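ABC transporter permease (Klebsiella pneumoniae, PDB 5NUP) probably helps maintain outer-membrane lipid asymmetry by removing misplaced phospholipids from the outer leaflet, as a helical lipoprotein of the MlaA family. Local coordinates at residues T23-N28 and Y132-F137; N62-A67 and P156-L161; M69-L74 and H116-T121; F85-L90 and L99-G104. All coordinates share one frame; numbering follows the deposited sequence.

Interaction 1: residues T23-N28 and Y132-F137; sequences TMFNFN and YVQLPF
The carboxamide of Asn28 grips the backbone of 132-137 at two points, and the shorter bond runs from Phe137 N to Asn28 OD1, 2.7 Å. The donor lies in the plane of that carbonyl, on a lone pair, and the N-H...O angle is 162°. The other end of the amide works in the reverse sense: Asn28 ND2 donates to Leu135 O at 2.8 Å. This acceptor lies in the amide plane of Asn28, although the N-H meets the Leu135 carbonyl tilted from its plane. Giving and accepting at once fixes the rotation of the amide, and the two bonds span Pro136, whose nitrogen has no hydrogen to offer.

Apolar groups fill in alongside. The bent chain of Met24 brings CE to 3.3 Å from Pro136 CB, while Met24 CG rests beside Pro136 CD. Nearer the start of the strand, Met24 CB packs on the aliphatic Gln134 CG at 3.7 Å. Phe27, its CG anti to the backbone N (chi1 175°), passes Pro136 with CD2 3.9 Å from the proline CB. It then presents CE2 and CZ to Phe137 in a T-shaped stack, the edge of Phe27 toward the face of Phe137, with centroids 5.0 Å apart and planes at 88°. Phe27 CE2 stands above that face, offset toward the rim.

Helix 194-209 touches Gln134 through Met198. The arrangement is an example of a short antiparallel two-strand sheet, 133-135 with 139-141, docked against a long helix, the chain around Pro136 held by side-chain-to-backbone bonds.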
loop_
_atom_site.group_PDB
_atom_site.type_symbol
_atom_site.label_atom_id
_atom_site.label_comp_id
_atom_site.label_asym_id
_atom_site.label_seq_id
_atom_site.Cartn_x
_atom_site.Cartn_y
_atom_site.Cartn_z
ATOM N N THR F 23 29.090 53.294 -46.006
ATOM C CA THR F 23 27.976 54.228 -46.061
ATOM C C THR F 23 26.821 53.748 -45.190
ATOM O O THR F 23 26.266 54.534 -44.413
ATOM C CB THR F 23 27.525 54.406 -47.517
ATOM O OG1 THR F 23 28.386 55.339 -48.184
ATOM C CG2 THR F 23 26.069 54.877 -47.605
ATOM N N MET F 24 26.472 52.452 -45.264
ATOM C CA MET F 24 25.422 51.946 -44.381
ATOM C C MET F 24 25.870 51.905 -42.926
ATOM O O MET F 24 25.053 52.132 -42.030
ATOM C CB MET F 24 24.935 50.555 -44.786
ATOM C CG MET F 24 24.432 50.415 -46.200
ATOM S SD MET F 24 23.717 51.874 -46.952
ATOM C CE MET F 24 22.414 52.367 -45.849
ATOM N N PHE F 25 27.155 51.657 -42.661
ATOM C CA PHE F 25 27.566 51.549 -41.273
ATOM C C PHE F 25 27.460 52.883 -40.572
ATOM O O PHE F 25 27.007 52.949 -39.423
ATOM C CB PHE F 25 28.994 51.022 -41.152
ATOM C CG PHE F 25 29.550 51.164 -39.748
ATOM C CD1 PHE F 25 30.245 52.305 -39.348
ATOM C CD2 PHE F 25 29.332 50.161 -38.804
ATOM C CE1 PHE F 25 30.733 52.427 -38.031
ATOM C CE2 PHE F 25 29.813 50.269 -37.510
ATOM C CZ PHE F 25 30.514 51.401 -37.116
ATOM N N ASN F 26 27.839 53.954 -41.259
ATOM C CA ASN F 26 27.715 55.269 -40.655
ATOM C C ASN F 26 26.256 55.624 -40.415
ATOM O O ASN F 26 25.931 56.341 -39.456
ATOM C CB ASN F 26 28.387 56.320 -41.541
ATOM C CG ASN F 26 29.083 57.392 -40.741
ATOM O OD1 ASN F 26 29.853 57.088 -39.826
ATOM N ND2 ASN F 26 28.784 58.651 -41.048
ATOM N N PHE F 27 25.360 55.117 -41.254
ATOM C CA PHE F 27 23.947 55.258 -40.958
ATOM C C PHE F 27 23.555 54.449 -39.728
ATOM O O PHE F 27 22.792 54.930 -38.880
ATOM C CB PHE F 27 23.116 54.846 -42.166
ATOM C CG PHE F 27 21.659 54.846 -41.897
ATOM C CD1 PHE F 27 20.968 56.040 -41.800
ATOM C CD2 PHE F 27 20.976 53.662 -41.748
ATOM C CE1 PHE F 27 19.633 56.056 -41.550
ATOM C CE2 PHE F 27 19.631 53.668 -41.508
ATOM C CZ PHE F 27 18.958 54.872 -41.404
ATOM N N ASN F 28 24.086 53.231 -39.594
ATOM C CA ASN F 28 23.715 52.411 -38.445
ATOM C C ASN F 28 24.366 52.910 -37.165
ATOM O O ASN F 28 23.768 52.812 -36.089
ATOM C CB ASN F 28 24.096 50.951 -38.658
ATOM C CG ASN F 28 23.221 50.266 -39.680
ATOM O OD1 ASN F 28 22.018 50.512 -39.748
ATOM N ND2 ASN F 28 23.809 49.325 -40.425
ATOM N N TYR F 132 30.647 40.886 -48.303
ATOM C CA TYR F 132 30.311 41.259 -46.942
ATOM C C TYR F 132 29.344 42.422 -47.110
ATOM O O TYR F 132 29.760 43.586 -47.115
ATOM C CB TYR F 132 31.539 41.665 -46.104
ATOM C CG TYR F 132 31.184 42.397 -44.811
ATOM C CD1 TYR F 132 32.082 43.259 -44.188
ATOM C CD2 TYR F 132 29.939 42.226 -44.212
ATOM C CE1 TYR F 132 31.733 43.938 -43.003
ATOM C CE2 TYR F 132 29.588 42.896 -43.050
ATOM C CZ TYR F 132 30.479 43.742 -42.443
ATOM O OH TYR F 132 30.087 44.369 -41.279
ATOM N N VAL F 133 28.060 42.136 -47.210
ATOM C CA VAL F 133 27.109 43.222 -47.355
ATOM C C VAL F 133 26.968 43.852 -45.980
ATOM O O VAL F 133 27.216 43.217 -44.957
ATOM C CB VAL F 133 25.764 42.703 -47.921
ATOM C CG1 VAL F 133 24.838 43.837 -48.283
ATOM C CG2 VAL F 133 25.986 41.807 -49.139
ATOM N N GLN F 134 26.647 45.132 -45.938
ATOM C CA GLN F 134 26.253 45.755 -44.688
ATOM C C GLN F 134 24.866 46.338 -44.873
ATOM O O GLN F 134 24.652 47.163 -45.766
ATOM C CB GLN F 134 27.229 46.841 -44.259
ATOM C CG GLN F 134 26.640 47.680 -43.179
ATOM C CD GLN F 134 27.307 47.351 -41.893
ATOM O OE1 GLN F 134 28.318 46.654 -41.900
ATOM N NE2 GLN F 134 26.709 47.747 -40.778
ATOM N N LEU F 135 23.981 45.937 -44.075
ATOM C CA LEU F 135 22.695 46.478 -44.454
ATOM C C LEU F 135 22.283 47.596 -43.503
ATOM O O LEU F 135 22.687 47.616 -42.332
ATOM C CB LEU F 135 21.609 45.397 -44.435
ATOM C CG LEU F 135 21.479 44.281 -45.470
ATOM C CD1 LEU F 135 21.051 44.851 -46.810
ATOM C CD2 LEU F 135 22.745 43.518 -45.596
ATOM N N PRO F 136 21.499 48.553 -43.991
ATOM C CA PRO F 136 20.925 49.556 -43.086
ATOM C C PRO F 136 19.877 48.896 -42.200
ATOM O O PRO F 136 19.045 48.126 -42.682
ATOM C CB PRO F 136 20.306 50.583 -44.038
ATOM C CG PRO F 136 20.073 49.829 -45.312
ATOM C CD PRO F 136 21.229 48.872 -45.408
ATOM N N PHE F 137 19.947 49.191 -40.899
ATOM C CA PHE F 137 19.054 48.661 -39.867
ATOM C C PHE F 137 19.353 47.206 -39.506
ATOM O O PHE F 137 19.076 46.783 -38.383
ATOM C CB PHE F 137 17.578 48.786 -40.280
ATOM C CG PHE F 137 17.130 50.205 -40.570
ATOM C CD1 PHE F 137 16.838 50.606 -41.875
ATOM C CD2 PHE F 137 17.020 51.146 -39.547
ATOM C CE1 PHE F 137 16.429 51.908 -42.158
ATOM C CE2 PHE F 137 16.610 52.456 -39.829
ATOM C CZ PHE F 137 16.311 52.828 -41.136
#

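Interaction 2: residues N62-A67 and P156-L161; sequences NLEEPA and PVLSWL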
loop_
_atom_site.group_PDB
_atom_site.type_symbol
_atom_site.label_atom_id
_atom_site.label_comp_id
_atom_site.label_asym_id
_atom_site.label_seq_id
_atom_site.Cartn_x
_atom_site.Cartn_y
_atom_site.Cartn_z
ATOM N N ASN F 62 15.608 28.724 -27.570
ATOM C CA ASN F 62 15.118 27.357 -27.634
ATOM C C ASN F 62 14.560 27.028 -29.012
ATOM O O ASN F 62 14.650 25.877 -29.451
ATOM C CB ASN F 62 14.039 27.130 -26.568
ATOM C CG ASN F 62 13.807 25.644 -26.269
ATOM O OD1 ASN F 62 14.677 24.965 -25.706
ATOM N ND2 ASN F 62 12.648 25.134 -26.672
ATOM N N LEU F 63 14.005 28.020 -29.720
ATOM C CA LEU F 63 13.461 27.754 -31.052
ATOM C C LEU F 63 14.543 27.336 -32.046
ATOM O O LEU F 63 14.223 26.784 -33.108
ATOM C CB LEU F 63 12.746 28.989 -31.578
ATOM C CG LEU F 63 11.553 29.589 -30.831
ATOM C CD1 LEU F 63 10.966 30.730 -31.666
ATOM C CD2 LEU F 63 10.473 28.535 -30.577
ATOM N N GLU F 64 15.813 27.575 -31.717
ATOM C CA GLU F 64 16.936 27.252 -32.578
ATOM C C GLU F 64 17.642 25.949 -32.233
ATOM O O GLU F 64 18.492 25.515 -33.019
ATOM C CB GLU F 64 17.955 28.379 -32.517
ATOM C CG GLU F 64 17.425 29.645 -33.104
ATOM C CD GLU F 64 18.467 30.695 -33.178
ATOM O OE1 GLU F 64 19.636 30.326 -33.416
ATOM O OE2 GLU F 64 18.119 31.871 -32.936
ATOM N N GLU F 65 17.324 25.306 -31.088
ATOM C CA GLU F 65 18.090 24.120 -30.690
ATOM C C GLU F 65 17.762 22.863 -31.497
ATOM O O GLU F 65 18.661 22.038 -31.688
ATOM C CB GLU F 65 17.950 23.829 -29.192
ATOM C CG GLU F 65 18.231 25.021 -28.317
ATOM C CD GLU F 65 19.669 25.012 -27.833
ATOM O OE1 GLU F 65 20.388 24.079 -28.233
ATOM O OE2 GLU F 65 20.095 25.927 -27.087
ATOM N N PRO F 66 16.540 22.679 -32.017
ATOM C CA PRO F 66 16.352 21.603 -33.008
ATOM C C PRO F 66 17.215 21.778 -34.241
ATOM O O PRO F 66 17.718 20.789 -34.803
ATOM C CB PRO F 66 14.866 21.695 -33.365
ATOM C CG PRO F 66 14.227 22.336 -32.194
ATOM C CD PRO F 66 15.254 23.193 -31.509
ATOM N N ALA F 67 17.418 23.026 -34.671
ATOM C CA ALA F 67 18.251 23.258 -35.842
ATOM C C ALA F 67 19.727 23.051 -35.526
ATOM O O ALA F 67 20.458 22.473 -36.333
ATOM C CB ALA F 67 18.002 24.663 -36.386
ATOM N N PRO F 156 11.364 21.916 -39.142
ATOM C CA PRO F 156 10.910 22.388 -37.823
ATOM C C PRO F 156 12.081 22.451 -36.840
ATOM O O PRO F 156 13.139 21.857 -37.070
ATOM C CB PRO F 156 9.869 21.333 -37.407
ATOM C CG PRO F 156 10.059 20.158 -38.378
ATOM C CD PRO F 156 10.604 20.747 -39.625
ATOM N N VAL F 157 11.895 23.162 -35.716
ATOM C CA VAL F 157 10.672 23.892 -35.368
ATOM C C VAL F 157 10.685 25.304 -35.890
ATOM O O VAL F 157 9.706 26.021 -35.729
ATOM C CB VAL F 157 10.445 23.935 -33.851
ATOM C CG1 VAL F 157 10.245 22.529 -33.306
ATOM C CG2 VAL F 157 11.606 24.652 -33.161
ATOM N N LEU F 158 11.760 25.686 -36.577
ATOM C CA LEU F 158 11.919 27.074 -36.981
ATOM C C LEU F 158 11.108 27.414 -38.211
ATOM O O LEU F 158 10.819 28.590 -38.433
ATOM C CB LEU F 158 13.383 27.339 -37.299
ATOM C CG LEU F 158 14.086 28.601 -36.870
ATOM C CD1 LEU F 158 13.609 29.090 -35.512
ATOM C CD2 LEU F 158 15.570 28.283 -36.863
ATOM N N SER F 159 10.653 26.408 -38.952
ATOM C CA SER F 159 9.756 26.594 -40.085
ATOM C C SER F 159 8.327 26.837 -39.636
ATOM O O SER F 159 7.472 27.142 -40.472
ATOM C CB SER F 159 9.810 25.374 -41.038
ATOM O OG SER F 159 9.624 24.115 -40.377
ATOM N N TRP F 160 8.063 26.709 -38.341
ATOM C CA TRP F 160 6.725 26.885 -37.804
ATOM C C TRP F 160 6.379 28.340 -37.548
ATOM O O TRP F 160 5.215 28.635 -37.268
ATOM C CB TRP F 160 6.568 26.110 -36.496
ATOM C CG TRP F 160 6.669 24.634 -36.652
ATOM C CD1 TRP F 160 6.768 23.917 -37.829
ATOM C CD2 TRP F 160 6.617 23.670 -35.603
ATOM N NE1 TRP F 160 6.816 22.568 -37.557
ATOM C CE2 TRP F 160 6.718 22.391 -36.201
ATOM C CE3 TRP F 160 6.508 23.761 -34.211
ATOM C CZ2 TRP F 160 6.714 21.229 -35.453
ATOM C CZ3 TRP F 160 6.499 22.605 -33.474
ATOM C CH2 TRP F 160 6.602 21.356 -34.092
ATOM N N LEU F 161 7.351 29.244 -37.610
ATOM C CA LEU F 161 7.090 30.646 -37.310
ATOM C C LEU F 161 6.445 31.324 -38.512
ATOM O O LEU F 161 6.888 31.123 -39.647
ATOM C CB LEU F 161 8.387 31.370 -36.925
ATOM C CG LEU F 161 9.184 31.006 -35.656
ATOM C CD1 LEU F 161 8.321 31.131 -34.394
ATOM C CD2 LEU F 161 9.811 29.635 -35.716
#
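The type I turn from Asn62 to Glu65, which joins helix 50-62 to helix 65-74, packs through Leu63 against Val157, Leu158 and Leu161 of the loop leading into helix 163-180. The turn is closed by the bond from Glu65 N to Asn62 O.

Leu63 is used from both its side chain and its carbonyl. Its CB faces Leu158 CD1 at 4.0 Å, and farther out its CD1 meets Leu161 CD1 at 3.8 Å, the two side chains crossing at a slant. Methyl groups also gather round the backbone oxygen: Leu63 O lies 3.4 Å from both Val157 CG2 and Leu158 CD1. The valine methyl sits between the backbone N and the carbonyl carbon of its own residue, and it reaches the proline ring as well, with Pro66 CG 3.6 Å from Val157 CG2. Within the first turn of helix 65-74, Ala67 CB comes within 4.4 Å of Leu158 CD2, a looser touch.

The acids of the turn look to other partners. Glu64 forms a salt bridge with Lys169 on helix 163-180, and Glu65 one with Arg87 on helix 78-93. Here an apolar seam joins an interhelical turn to the irregular loop before helix 163-180, in a mainly helical fold.

Interaction 3: residues M69-L74 and H116-T121; sequences MVNYFL and HRFGST
The imidazole of His116 receives the hydroxyl of Tyr72 on one face: Tyr72 OH stands 3.0 Å above the ring plane, over its centre. The two rings are inclined by only 23°, yet they are slid apart, with centroids 5.0 Å from each other, so the hydroxyl oxygen, more than the phenol ring, overlies the imidazole. The second ring, that of Phe118, has Asn71 OD1 at its edge near the plane, 3.2 Å from Phe118 CD2, while Leu74 CD1 approaches it obliquely at 4.4 Å from Phe118 CE2.

Asn71 is the central side chain of the contact. Its CG is anti to the carbonyl carbon (chi1 -75°), which carries the amide toward Phe118, and the amide plane is turned 25° from that ring. Closer to the backbone, Asn71 CB packs on Thr121 CG2 at 3.3 Å, the two side chains crossing at about a right angle.

Asn71 ND2 donates to Asp152 OD2, while Asp152 OD1 accepts from Phe118 N and pairs with Arg117 NE, and Arg117 NH1 reaches Asp149 O. His116 NE2 bonds to Gly212 O, and ND1 weakly to Glu114 O; two carbonyl partners might favour a protonated imidazole.

With Arg117 as the N-cap of helix 118-124, the contact sets the first turn of that helix against the last turns of helix 65-74, with helix 194-209 touching His116 and Ser120 through Ile209, and helix 78-93 touching Met69 and Phe73.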
loop_
_atom_site.group_PDB
_atom_site.type_symbol
_atom_site.label_atom_id
_atom_site.label_comp_id
_atom_site.label_asym_id
_atom_site.label_seq_id
_atom_site.Cartn_x
_atom_site.Cartn_y
_atom_site.Cartn_z
ATOM N N MET F 69 20.958 20.913 -33.530
ATOM C CA MET F 69 21.242 19.487 -33.603
ATOM C C MET F 69 21.308 19.036 -35.051
ATOM O O MET F 69 22.282 18.396 -35.464
ATOM C CB MET F 69 20.228 18.646 -32.832
ATOM C CG MET F 69 19.185 17.939 -33.685
ATOM S SD MET F 69 18.146 16.860 -32.729
ATOM C CE MET F 69 17.007 16.372 -34.014
ATOM N N VAL F 70 20.294 19.389 -35.851
ATOM C CA VAL F 70 20.212 18.851 -37.208
ATOM C C VAL F 70 21.483 19.150 -37.984
ATOM O O VAL F 70 21.930 18.337 -38.800
ATOM C CB VAL F 70 18.968 19.420 -37.920
ATOM C CG1 VAL F 70 19.139 19.424 -39.437
ATOM C CG2 VAL F 70 17.733 18.646 -37.522
ATOM N N ASN F 71 22.144 20.253 -37.667
ATOM C CA ASN F 71 23.374 20.616 -38.359
ATOM C C ASN F 71 24.628 20.070 -37.691
ATOM O O ASN F 71 25.614 19.800 -38.384
ATOM C CB ASN F 71 23.503 22.145 -38.484
ATOM C CG ASN F 71 22.576 22.723 -39.537
ATOM O OD1 ASN F 71 22.726 22.456 -40.725
ATOM N ND2 ASN F 71 21.634 23.572 -39.102
ATOM N N TYR F 72 24.603 19.822 -36.384
ATOM C CA TYR F 72 25.747 19.145 -35.787
ATOM C C TYR F 72 25.843 17.719 -36.288
ATOM O O TYR F 72 26.946 17.174 -36.396
ATOM C CB TYR F 72 25.663 19.176 -34.264
ATOM C CG TYR F 72 26.451 20.297 -33.630
ATOM C CD1 TYR F 72 27.815 20.440 -33.871
ATOM C CD2 TYR F 72 25.840 21.197 -32.768
ATOM C CE1 TYR F 72 28.543 21.461 -33.282
ATOM C CE2 TYR F 72 26.561 22.217 -32.176
ATOM C CZ TYR F 72 27.907 22.342 -32.435
ATOM O OH TYR F 72 28.608 23.360 -31.833
ATOM N N PHE F 73 24.697 17.097 -36.578
ATOM C CA PHE F 73 24.700 15.814 -37.279
ATOM C C PHE F 73 25.334 15.948 -38.653
ATOM O O PHE F 73 26.177 15.136 -39.048
ATOM C CB PHE F 73 23.278 15.274 -37.411
ATOM C CG PHE F 73 22.743 14.709 -36.147
ATOM C CD1 PHE F 73 23.600 14.170 -35.196
ATOM C CD2 PHE F 73 21.384 14.729 -35.899
ATOM C CE1 PHE F 73 23.110 13.661 -34.028
ATOM C CE2 PHE F 73 20.885 14.226 -34.734
ATOM C CZ PHE F 73 21.750 13.680 -33.792
ATOM N N LEU F 74 24.947 16.989 -39.388
ATOM C CA LEU F 74 25.471 17.179 -40.732
ATOM C C LEU F 74 26.967 17.466 -40.720
ATOM O O LEU F 74 27.629 17.297 -41.745
ATOM C CB LEU F 74 24.713 18.305 -41.426
ATOM C CG LEU F 74 23.236 18.063 -41.721
ATOM C CD1 LEU F 74 22.601 19.337 -42.247
ATOM C CD2 LEU F 74 23.074 16.927 -42.714
ATOM N N HIS F 116 25.102 26.810 -33.685
ATOM C CA HIS F 116 25.830 26.382 -34.878
ATOM C C HIS F 116 24.757 25.923 -35.859
ATOM O O HIS F 116 24.112 24.895 -35.635
ATOM C CB HIS F 116 26.809 25.244 -34.582
ATOM C CG HIS F 116 28.046 25.670 -33.862
ATOM N ND1 HIS F 116 28.016 26.491 -32.755
ATOM C CD2 HIS F 116 29.349 25.377 -34.076
ATOM C CE1 HIS F 116 29.249 26.689 -32.320
ATOM N NE2 HIS F 116 30.076 26.022 -33.102
ATOM N N ARG F 117 24.547 26.681 -36.929
ATOM C CA ARG F 117 23.502 26.346 -37.891
ATOM C C ARG F 117 24.054 26.164 -39.295
ATOM O O ARG F 117 25.241 25.859 -39.463
ATOM C CB ARG F 117 22.407 27.412 -37.854
ATOM C CG ARG F 117 21.829 27.497 -36.471
ATOM C CD ARG F 117 20.664 28.442 -36.332
ATOM N NE ARG F 117 19.856 28.603 -37.531
ATOM C CZ ARG F 117 18.980 29.596 -37.675
ATOM N NH1 ARG F 117 18.290 29.732 -38.793
ATOM N NH2 ARG F 117 18.810 30.473 -36.702
ATOM N N PHE F 118 23.195 26.294 -40.310
ATOM C CA PHE F 118 23.584 25.785 -41.614
ATOM C C PHE F 118 24.702 26.618 -42.220
ATOM O O PHE F 118 25.512 26.090 -42.990
ATOM C CB PHE F 118 22.394 25.725 -42.569
ATOM C CG PHE F 118 22.657 24.864 -43.771
ATOM C CD1 PHE F 118 22.297 25.303 -45.042
ATOM C CD2 PHE F 118 23.285 23.621 -43.637
ATOM C CE1 PHE F 118 22.566 24.517 -46.165
ATOM C CE2 PHE F 118 23.542 22.834 -44.736
ATOM C CZ PHE F 118 23.179 23.269 -46.002
ATOM N N GLY F 119 24.785 27.901 -41.874
ATOM C CA GLY F 119 25.979 28.647 -42.223
ATOM C C GLY F 119 27.227 28.002 -41.653
ATOM O O GLY F 119 28.227 27.819 -42.352
ATOM N N SER F 120 27.169 27.613 -40.381
ATOM C CA SER F 120 28.297 26.944 -39.744
ATOM C C SER F 120 28.731 25.708 -40.513
ATOM O O SER F 120 29.928 25.473 -40.701
ATOM C CB SER F 120 27.931 26.568 -38.313
ATOM O OG SER F 120 29.100 26.438 -37.541
ATOM N N THR F 121 27.776 24.852 -40.883
ATOM C CA THR F 121 28.133 23.620 -41.582
ATOM C C THR F 121 28.614 23.914 -43.003
ATOM O O THR F 121 29.592 23.311 -43.466
ATOM C CB THR F 121 26.961 22.635 -41.540
ATOM O OG1 THR F 121 26.091 22.838 -42.659
ATOM C CG2 THR F 121 26.188 22.846 -40.272
#

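Interaction 4: residues F85-L90 and L99-G104; sequences FTRFFL and LIDVAG
Arg87 and Asp101 form a salt bridge whose closest pair is Arg87 NH1 and Asp101 OD1, 2.8 Å apart. The bond is bent, with an N-H...O angle of 130°, and counts as weak; the same NH1 points more squarely at Asp101 OD2 (171°), but from a long 3.4 Å. Guanidinium and carboxylate planes stand 65° apart, so the two groups do not pair flat, although Asp101 OD2 lies in plane at the guanidinium edge.

Beside the charges, Ala103 CB nestles on the helix, 3.7 Å from Arg87 CA and 3.9 Å from Leu90 CD1. Leu90 CB makes only a loose touch with Val102 CG1, at 4.5 Å.

Both charged groups have further partners. Asp101 OD1 takes a weak capping bond from Gly104 N at 3.0 Å, and Arg87 is held by Glu65 through NE and by the Leu110 carbonyl through NH1. Aromatic side chains of neighbouring chains of another protein pack on Leu90 and Val102, consistent with the association of MlaA proteins with trimeric porins. The whole is a helix-loop-helix return, in which an N-cap aspartate at the start of helix 102-106 is also the salt-bridge partner of the preceding helix.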
loop_
_atom_site.group_PDB
_atom_site.type_symbol
_atom_site.label_atom_id
_atom_site.label_comp_id
_atom_site.label_asym_id
_atom_site.label_seq_id
_atom_site.Cartn_x
_atom_site.Cartn_y
_atom_site.Cartn_z
ATOM N N PHE F 85 19.776 18.320 -28.612
ATOM C CA PHE F 85 18.498 17.633 -28.457
ATOM C C PHE F 85 18.054 17.646 -26.995
ATOM O O PHE F 85 16.883 17.918 -26.691
ATOM C CB PHE F 85 18.564 16.196 -28.975
ATOM C CG PHE F 85 17.333 15.393 -28.635
ATOM C CD1 PHE F 85 17.257 14.683 -27.440
ATOM C CD2 PHE F 85 16.237 15.384 -29.486
ATOM C CE1 PHE F 85 16.127 13.991 -27.116
ATOM C CE2 PHE F 85 15.092 14.668 -29.158
ATOM C CZ PHE F 85 15.040 13.982 -27.981
ATOM N N THR F 86 18.972 17.308 -26.079
ATOM C CA THR F 86 18.612 17.264 -24.666
ATOM C C THR F 86 18.170 18.637 -24.203
ATOM O O THR F 86 17.208 18.769 -23.438
ATOM C CB THR F 86 19.796 16.783 -23.817
ATOM O OG1 THR F 86 20.291 15.529 -24.324
ATOM C CG2 THR F 86 19.380 16.613 -22.361
ATOM N N ARG F 87 18.842 19.677 -24.694
ATOM C CA ARG F 87 18.437 21.033 -24.356
ATOM C C ARG F 87 17.020 21.302 -24.841
ATOM O O ARG F 87 16.165 21.738 -24.070
ATOM C CB ARG F 87 19.426 22.045 -24.951
ATOM C CG ARG F 87 20.636 22.308 -24.077
ATOM C CD ARG F 87 21.293 23.607 -24.441
ATOM N NE ARG F 87 20.290 24.662 -24.413
ATOM C CZ ARG F 87 20.005 25.408 -23.357
ATOM N NH1 ARG F 87 20.635 25.225 -22.204
ATOM N NH2 ARG F 87 19.059 26.316 -23.460
ATOM N N PHE F 88 16.728 20.980 -26.099
ATOM C CA PHE F 88 15.395 21.268 -26.606
ATOM C C PHE F 88 14.330 20.498 -25.835
ATOM O O PHE F 88 13.275 21.047 -25.500
ATOM C CB PHE F 88 15.304 20.975 -28.103
ATOM C CG PHE F 88 13.944 21.195 -28.652
ATOM C CD1 PHE F 88 13.397 22.463 -28.674
ATOM C CD2 PHE F 88 13.187 20.130 -29.092
ATOM C CE1 PHE F 88 12.106 22.661 -29.146
ATOM C CE2 PHE F 88 11.913 20.312 -29.565
ATOM C CZ PHE F 88 11.370 21.583 -29.599
ATOM N N PHE F 89 14.615 19.242 -25.482
ATOM C CA PHE F 89 13.578 18.371 -24.933
ATOM C C PHE F 89 13.299 18.710 -23.472
ATOM O O PHE F 89 12.151 18.984 -23.096
ATOM C CB PHE F 89 14.011 16.924 -25.131
ATOM C CG PHE F 89 13.373 15.943 -24.205
ATOM C CD1 PHE F 89 11.989 15.769 -24.180
ATOM C CD2 PHE F 89 14.166 15.119 -23.413
ATOM C CE1 PHE F 89 11.419 14.834 -23.349
ATOM C CE2 PHE F 89 13.600 14.176 -22.592
ATOM C CZ PHE F 89 12.227 14.034 -22.556
ATOM N N LEU F 90 14.347 18.790 -22.653
ATOM C CA LEU F 90 14.157 19.218 -21.275
ATOM C C LEU F 90 13.515 20.597 -21.193
ATOM O O LEU F 90 12.545 20.781 -20.448
ATOM C CB LEU F 90 15.501 19.212 -20.551
ATOM C CG LEU F 90 16.240 17.875 -20.541
ATOM C CD1 LEU F 90 17.442 17.961 -19.604
ATOM C CD2 LEU F 90 15.289 16.759 -20.101
ATOM N N LEU F 99 10.843 28.636 -21.635
ATOM C CA LEU F 99 11.064 29.833 -20.815
ATOM C C LEU F 99 12.133 29.606 -19.747
ATOM O O LEU F 99 12.944 30.500 -19.472
ATOM C CB LEU F 99 9.752 30.299 -20.174
ATOM C CG LEU F 99 8.692 30.959 -21.077
ATOM C CD1 LEU F 99 7.298 31.003 -20.451
ATOM C CD2 LEU F 99 9.117 32.342 -21.500
ATOM N N ILE F 100 12.160 28.411 -19.143
ATOM C CA ILE F 100 13.089 28.072 -18.068
ATOM C C ILE F 100 14.201 27.207 -18.650
ATOM O O ILE F 100 13.930 26.287 -19.431
ATOM C CB ILE F 100 12.341 27.312 -16.959
ATOM C CG1 ILE F 100 11.170 28.111 -16.449
ATOM C CG2 ILE F 100 13.236 27.017 -15.789
ATOM C CD1 ILE F 100 9.955 27.264 -16.350
ATOM N N ASP F 101 15.454 27.470 -18.253
ATOM C CA ASP F 101 16.588 26.697 -18.770
ATOM C C ASP F 101 16.789 25.495 -17.851
ATOM O O ASP F 101 17.736 25.412 -17.067
ATOM C CB ASP F 101 17.850 27.559 -18.876
ATOM C CG ASP F 101 19.005 26.851 -19.621
ATOM O OD1 ASP F 101 18.777 25.774 -20.218
ATOM O OD2 ASP F 101 20.148 27.371 -19.619
ATOM N N VAL F 102 15.914 24.506 -18.025
ATOM C CA VAL F 102 15.974 23.315 -17.190
ATOM C C VAL F 102 17.243 22.525 -17.489
ATOM O O VAL F 102 17.970 22.124 -16.572
ATOM C CB VAL F 102 14.706 22.459 -17.384
ATOM C CG1 VAL F 102 14.810 21.145 -16.595
ATOM C CG2 VAL F 102 13.452 23.243 -16.998
ATOM N N ALA F 103 17.508 22.261 -18.771
ATOM C CA ALA F 103 18.732 21.560 -19.142
ATOM C C ALA F 103 19.960 22.251 -18.567
ATOM O O ALA F 103 20.922 21.587 -18.166
ATOM C CB ALA F 103 18.849 21.437 -20.666
ATOM N N GLY F 104 19.952 23.590 -18.529
ATOM C CA GLY F 104 21.133 24.314 -18.075
ATOM C C GLY F 104 21.460 24.108 -16.607
ATOM O O GLY F 104 22.619 23.862 -16.252
#

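Overall arrangement
From the N terminus, helix 18-35 supplies the first half of interaction 1, which closes the widest loop when the chain returns at strand 133-135. Interactions 3 and 4 nest inside that loop. Interaction 2 begins within it, at the turn before helix 65-74, but finishes beyond it at 156-161, so interactions 1 and 2 cross. Interaction 3, from helix 65-74 to helix 118-124, lies inside interaction 2 and itself encloses interaction 4, the short return from helix 78-93 to helix 102-106. Interactions 2, 3 and 4 touch one another, while interaction 1 stands apart, about 14 Å from interaction 3 between nearest atoms and across the chain's centre from interactions 2 and 4.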